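Local coordinates for protein glycerate dehydrogenase (Bacillus sp. 5mfcol3.1, PDB 6P2I) that probably reduces acyclic imino acids made by a partner oxidase, using NADPH, as a member of the D-isomer-specific 2-hydroxyacid dehydrogenase family, at residues H105-A108 against L109-V113; Q182-D185 against I186-M190; A237-S240 against V241-N245. All coordinates share one frame; numbering follows the deposited sequence.

Contact 1 of 3, residues H105-A108 against L109-V113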
# COMPACT_ATOMS: atom_id res chain seq x y z
N HIS A 105 2.19 6.93 3.25
CA HIS A 105 1.00 7.16 2.45
C HIS A 105 1.28 7.09 0.96
O HIS A 105 0.40 6.70 0.18
CB HIS A 105 0.40 8.53 2.79
CG HIS A 105 -1.04 8.66 2.45
ND1 HIS A 105 -2.04 8.11 3.22
CD2 HIS A 105 -1.66 9.31 1.43
CE1 HIS A 105 -3.22 8.43 2.71
NE2 HIS A 105 -3.02 9.14 1.61
N VAL A 106 2.49 7.50 0.54
CA VAL A 106 2.83 7.37 -0.87
C VAL A 106 2.69 5.91 -1.31
O VAL A 106 2.14 5.61 -2.37
CB VAL A 106 4.27 7.88 -1.12
CG1 VAL A 106 4.75 7.48 -2.52
CG2 VAL A 106 4.36 9.40 -0.94
N PHE A 107 3.18 4.99 -0.48
CA PHE A 107 3.08 3.58 -0.83
C PHE A 107 1.66 3.06 -0.65
O PHE A 107 1.21 2.23 -1.44
CB PHE A 107 4.09 2.77 -0.01
CG PHE A 107 5.49 2.98 -0.48
CD1 PHE A 107 6.24 4.05 -0.03
CD2 PHE A 107 6.03 2.13 -1.44
CE1 PHE A 107 7.52 4.27 -0.50
CE2 PHE A 107 7.32 2.34 -1.92
CZ PHE A 107 8.06 3.40 -1.45
N ALA A 108 0.91 3.57 0.33
CA ALA A 108 -0.51 3.24 0.43
C ALA A 108 -1.23 3.59 -0.87
O ALA A 108 -1.98 2.78 -1.42
CB ALA A 108 -1.15 3.98 1.61
N LEU A 109 -1.01 4.81 -1.38
CA LEU A 109 -1.67 5.23 -2.61
C LEU A 109 -1.17 4.44 -3.81
O LEU A 109 -1.97 4.02 -4.66
CB LEU A 109 -1.43 6.71 -2.84
CG LEU A 109 -2.19 7.64 -1.90
CD1 LEU A 109 -1.69 9.08 -2.10
CD2 LEU A 109 -3.70 7.55 -2.14
N LEU A 110 0.14 4.24 -3.91
CA LEU A 110 0.72 3.52 -5.04
C LEU A 110 0.15 2.12 -5.14
O LEU A 110 -0.25 1.68 -6.22
CB LEU A 110 2.25 3.48 -4.90
CG LEU A 110 3.05 2.55 -5.82
CD1 LEU A 110 2.82 2.88 -7.29
CD2 LEU A 110 4.54 2.64 -5.47
N PHE A 111 0.09 1.41 -4.02
CA PHE A 111 -0.46 0.06 -4.02
C PHE A 111 -1.96 0.07 -4.30
O PHE A 111 -2.46 -0.79 -5.03
CB PHE A 111 -0.17 -0.62 -2.68
CG PHE A 111 1.23 -1.16 -2.55
CD1 PHE A 111 1.80 -1.95 -3.55
CD2 PHE A 111 1.98 -0.89 -1.41
CE1 PHE A 111 3.11 -2.45 -3.41
CE2 PHE A 111 3.27 -1.36 -1.27
CZ PHE A 111 3.83 -2.16 -2.26
N ALA A 112 -2.69 1.05 -3.75
CA ALA A 112 -4.13 1.13 -4.01
C ALA A 112 -4.40 1.34 -5.49
O ALA A 112 -5.35 0.76 -6.04
CB ALA A 112 -4.73 2.27 -3.18
N VAL A 113 -3.58 2.15 -6.17
CA VAL A 113 -3.71 2.31 -7.61
C VAL A 113 -3.30 1.03 -8.33
O VAL A 113 -4.04 0.52 -9.18
CB VAL A 113 -2.87 3.50 -8.10
CG1 VAL A 113 -2.85 3.56 -9.63
CG2 VAL A 113 -3.38 4.83 -7.51

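Contact 2 of 3, residues Q182-D185 against I186-M190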
# COMPACT_ATOMS: atom_id res chain seq x y z
N GLN A 182 19.67 9.08 -7.78
CA GLN A 182 20.27 9.54 -9.02
C GLN A 182 19.51 10.77 -9.50
O GLN A 182 18.32 10.69 -9.81
CB GLN A 182 20.24 8.45 -10.08
CG GLN A 182 20.68 8.93 -11.45
CD GLN A 182 22.15 8.65 -11.71
OE1 GLN A 182 23.04 9.29 -11.14
NE2 GLN A 182 22.42 7.67 -12.57
N GLN A 183 20.18 11.92 -9.54
CA GLN A 183 19.48 13.15 -9.83
C GLN A 183 19.51 13.48 -11.31
O GLN A 183 20.53 13.32 -11.98
CB GLN A 183 20.05 14.29 -8.97
CG GLN A 183 19.67 14.05 -7.53
CD GLN A 183 20.48 14.84 -6.52
OE1 GLN A 183 21.17 14.24 -5.68
NE2 GLN A 183 20.38 16.16 -6.55
N VAL A 184 18.34 13.88 -11.83
CA VAL A 184 18.11 14.11 -13.25
C VAL A 184 17.29 15.39 -13.39
O VAL A 184 16.75 15.91 -12.42
CB VAL A 184 17.36 12.92 -13.90
CG1 VAL A 184 18.16 11.63 -13.73
CG2 VAL A 184 15.99 12.77 -13.27
N ASP A 185 17.17 15.88 -14.63
CA ASP A 185 16.23 16.98 -14.85
C ASP A 185 14.80 16.44 -15.01
O ASP A 185 14.57 15.22 -15.08
CB ASP A 185 16.68 17.85 -16.04
CG ASP A 185 16.46 17.20 -17.42
OD1 ASP A 185 16.00 16.05 -17.53
OD2 ASP A 185 16.77 17.88 -18.42
N ILE A 186 13.83 17.35 -15.02
CA ILE A 186 12.43 16.93 -14.90
C ILE A 186 11.96 16.21 -16.16
O ILE A 186 11.11 15.31 -16.09
CB ILE A 186 11.53 18.13 -14.55
CG1 ILE A 186 10.12 17.66 -14.19
CG2 ILE A 186 11.48 19.15 -15.70
CD1 ILE A 186 9.45 18.51 -13.11
N THR A 187 12.50 16.59 -17.32
CA THR A 187 12.13 15.92 -18.56
C THR A 187 12.53 14.45 -18.52
O THR A 187 11.72 13.56 -18.81
CB THR A 187 12.78 16.62 -19.76
OG1 THR A 187 12.23 17.94 -19.89
CG2 THR A 187 12.54 15.85 -21.05
N GLU A 188 13.79 14.18 -18.14
CA GLU A 188 14.20 12.79 -18.00
C GLU A 188 13.40 12.08 -16.92
O GLU A 188 13.02 10.92 -17.08
CB GLU A 188 15.69 12.69 -17.69
CG GLU A 188 16.16 11.24 -17.63
CD GLU A 188 17.65 11.09 -17.47
OE1 GLU A 188 18.35 12.12 -17.37
OE2 GLU A 188 18.12 9.94 -17.46
N LEU A 189 13.12 12.77 -15.80
CA LEU A 189 12.34 12.12 -14.75
C LEU A 189 10.98 11.68 -15.28
O LEU A 189 10.55 10.55 -15.03
CB LEU A 189 12.16 13.06 -13.56
CG LEU A 189 11.58 12.43 -12.29
CD1 LEU A 189 12.16 13.13 -11.07
CD2 LEU A 189 10.03 12.46 -12.25
N MET A 190 10.30 12.57 -16.02
CA MET A 190 8.98 12.23 -16.54
C MET A 190 9.06 11.10 -17.56
O MET A 190 8.15 10.27 -17.63
CB MET A 190 8.31 13.46 -17.16
CG MET A 190 8.11 14.63 -16.18
SD MET A 190 7.08 14.21 -14.77
CE MET A 190 5.46 14.13 -15.53
O HOH W 1 18.76 14.58 -16.71

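Contact 3 of 3, residues A237-S240 against V241-N245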
# COMPACT_ATOMS: atom_id res chain seq x y z
N ALA A 237 -5.03 19.21 -17.48
CA ALA A 237 -4.26 18.30 -18.32
C ALA A 237 -4.17 16.92 -17.70
O ALA A 237 -4.23 15.91 -18.41
CB ALA A 237 -2.86 18.86 -18.58
N LEU A 238 -4.04 16.85 -16.37
CA LEU A 238 -4.00 15.55 -15.70
C LEU A 238 -5.31 14.80 -15.88
O LEU A 238 -5.32 13.59 -16.10
CB LEU A 238 -3.67 15.73 -14.22
CG LEU A 238 -3.56 14.44 -13.38
CD1 LEU A 238 -2.59 13.45 -14.01
CD2 LEU A 238 -3.15 14.73 -11.94
N TYR A 239 -6.44 15.52 -15.79
CA TYR A 239 -7.73 14.89 -16.04
C TYR A 239 -7.77 14.25 -17.42
O TYR A 239 -8.20 13.10 -17.57
CB TYR A 239 -8.87 15.89 -15.88
CG TYR A 239 -10.19 15.30 -16.30
CD1 TYR A 239 -10.83 14.36 -15.51
CD2 TYR A 239 -10.76 15.64 -17.52
CE1 TYR A 239 -12.02 13.79 -15.91
CE2 TYR A 239 -11.96 15.08 -17.92
CZ TYR A 239 -12.58 14.15 -17.11
OH TYR A 239 -13.77 13.58 -17.51
N SER A 240 -7.33 14.99 -18.45
CA SER A 240 -7.35 14.45 -19.81
C SER A 240 -6.44 13.24 -19.93
O SER A 240 -6.79 12.27 -20.61
CB SER A 240 -6.93 15.54 -20.80
OG SER A 240 -7.88 16.58 -20.84
N VAL A 241 -5.27 13.27 -19.29
CA VAL A 241 -4.36 12.13 -19.33
C VAL A 241 -5.03 10.89 -18.75
O VAL A 241 -5.00 9.81 -19.34
CB VAL A 241 -3.05 12.48 -18.60
CG1 VAL A 241 -2.28 11.22 -18.25
CG2 VAL A 241 -2.20 13.39 -19.46
N LEU A 242 -5.66 11.05 -17.58
CA LEU A 242 -6.32 9.91 -16.94
C LEU A 242 -7.58 9.50 -17.69
O LEU A 242 -7.82 8.30 -17.89
CB LEU A 242 -6.64 10.26 -15.49
CG LEU A 242 -5.42 10.44 -14.58
CD1 LEU A 242 -5.75 11.40 -13.44
CD2 LEU A 242 -4.95 9.11 -14.01
N LYS A 243 -8.40 10.46 -18.11
CA LYS A 243 -9.61 10.14 -18.85
C LYS A 243 -9.30 9.33 -20.10
O LYS A 243 -10.06 8.42 -20.47
CB LYS A 243 -10.36 11.42 -19.23
CG LYS A 243 -11.69 11.19 -19.96
CD LYS A 243 -12.67 10.43 -19.06
CE LYS A 243 -13.90 9.96 -19.83
NZ LYS A 243 -15.05 9.75 -18.90
N GLN A 244 -8.19 9.64 -20.77
CA GLN A 244 -7.79 8.96 -21.99
C GLN A 244 -6.92 7.74 -21.72
O GLN A 244 -6.36 7.17 -22.66
CB GLN A 244 -7.06 9.93 -22.92
CG GLN A 244 -7.94 11.09 -23.39
CD GLN A 244 -7.17 12.13 -24.18
OE1 GLN A 244 -6.20 11.82 -24.88
NE2 GLN A 244 -7.59 13.39 -24.06
N ASN A 245 -6.78 7.35 -20.45
CA ASN A 245 -6.01 6.17 -20.05
C ASN A 245 -4.59 6.21 -20.62
O ASN A 245 -4.04 5.19 -21.04
CB ASN A 245 -6.74 4.88 -20.45
CG ASN A 245 -8.12 4.77 -19.82
OD1 ASN A 245 -9.14 4.79 -20.52
ND2 ASN A 245 -8.17 4.65 -18.50

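Contact 1 of 3, residues H105-A108 against L109-V113
H105 and L109 meet one turn apart inside helix 99-114, a local contact buried between the NADP-binding sheet and the second subunit. The ring carbon CD2 of H105 lies 3.5 Å from CD1 of L109, and the leucine branch crosses the ring at a slant. CG of H105 stands anti to its backbone N (chi1 -158°), which carries the ring along the helix to L109 while NE2 hydrogen-bonds OG1 of T272. A histidine suits this place because one ring can pack a carbon against leucine and still spend a nitrogen on a polar partner.

Further round the helix, F107 meets L110 with its ring carbon CD2, 4.3 Å from CD2 of L110, and F111 with its CB, 4.4 Å from CE2 of F111. The F111 ring also leans on the carbonyl one turn back, its CD2 3.2 Å from O of F107. O of F107 accepts from N of F111 at 2.9 Å, and the bonds from L109 to H105, L110 to V106 and A112 to A108 repeat the same i to i+4 step.

The small side chain of A108 lets F111 of the second subunit pack on it, and F111 here returns the contact on A108 of that subunit. L109 and V106 face I225 of strand 223-226 on the sheet side. Such a helix, apolar on its sheet side and bearing small and aromatic residues at the subunit contact, fits the Rossmann-type domain and dimer interface of this dehydrogenase family.

Contact 2 of 3, residues Q182-D185 against I186-M190
V184 leaves strand 182-183 with its two methyls spread over the first turn of helix 186-192. CG1 rests 3.7 Å from OE1 of E188, against the carboxylate end of that extended chain, and the two side chains cross at about a right angle. The other methyl, CG2, reaches L189, 3.9 Å from its CB. A branched residue suits this corner, since one methyl can lie against the carboxylate end of E188 while the other joins the apolar side formed with L189, which continues inward to L171, I148 and I196.

D185 follows as the N-cap. Its CG lies between the backbone N and the carbonyl carbon (chi1 74°), a turn that folds the carboxylate back over the helix start, where OD1 takes the N-H of E188 at 3.0 Å. An aspartate suits the cap because its short carboxylate reaches back to an N-H of the first turn. The bond is nearly straight (167°) and meets OD1 almost end-on to its C-O bond. The backbone O of D185 accepts from the N of L189, and this begins the helical hydrogen bonding.

E188 replies through a water that donates to its OE1 at 2.6 Å and accepts from the N of D185 at 2.9 Å. With an alanine here, this water would probably lose its carboxylate acceptor and CG1 of V184 its cover.

The two carboxylates stand nearly perpendicular, with OD1 of D185 and OE1 of E188 4.6 Å apart. Their mutual repulsion is probably eased by the helix N-terminus, whose peptide dipoles favour negative charge, and by a long, weak ion pair from E188 to K192.

Contact 3 of 3, residues A237-S240 against V241-N245
K243 lays its CB over one face of the Y239 ring, 4.3 Å from the centroid and 17° off the ring normal, a CH-pi contact displaced toward the rim. Both residues belong to helix 235-243, the connecting helix of the beta-alpha-beta unit that runs from strand 223-226 to strand 249-252 in the Rossmann-type domain. The two side chains run alongside one another and point the same way, because each has CG anti to its backbone N (chi1 172° for Y239, -177° for K243). The lysine chain then bends at its second torsion, bringing CD to 3.7 Å from OH of Y239. A long aliphatic stem with a charged end suits this surface position: methylenes cover the aromatic ring while the ammonium leads away. P262 and L266 also pack on the tyrosine.

On the buried side, L238 and L242 make the apolar pair, CG of the first 3.7 Å from CD1 of the second, their branches meeting at an angle rather than in line. L242 also touches L266. Branched aliphatic residues fit here because they fill the side of the helix turned from solvent. Backbone bonds from V241 to A237 and from L242 to L238 hold these turns, and N of K243 reaches the O of Y239 at 2.7 Å, almost in line with the carbonyl bond.

The last turn closes on S240, whose carbonyl O takes the N of Q244 and lies 3.2 Å from CG of that glutamine. Beyond it a Schellman motif ends the helix, with N245 in positive phi as the C-prime residue. Its signature bonds run from N of R246 to O of V241 and, at 2.9 Å, from N of N245 to O of L242.

All three contacts are local and lie in the NADP-binding domain: contacts 1 and 3 each sit within one helix, and contact 2 spans a strand end and the start of the next helix. They follow one another along the chain without touching. Contacts 1 and 3 have their nearest atoms about 7 Å apart, contacts 2 and 3 about 8 Å, and contacts 1 and 2 about 12 Å. Strand 223-226 packs against side chains of contact 1 and precedes the helix of contact 3. Contacts 1 and 2 both lie near the cofactor, the side chains of H105 and I186 each about 7 Å from NADP. H105 is also about 11 Å from D-arginine; contact 2 packs, through I186 and L189, on strands 167-171 and 144-148.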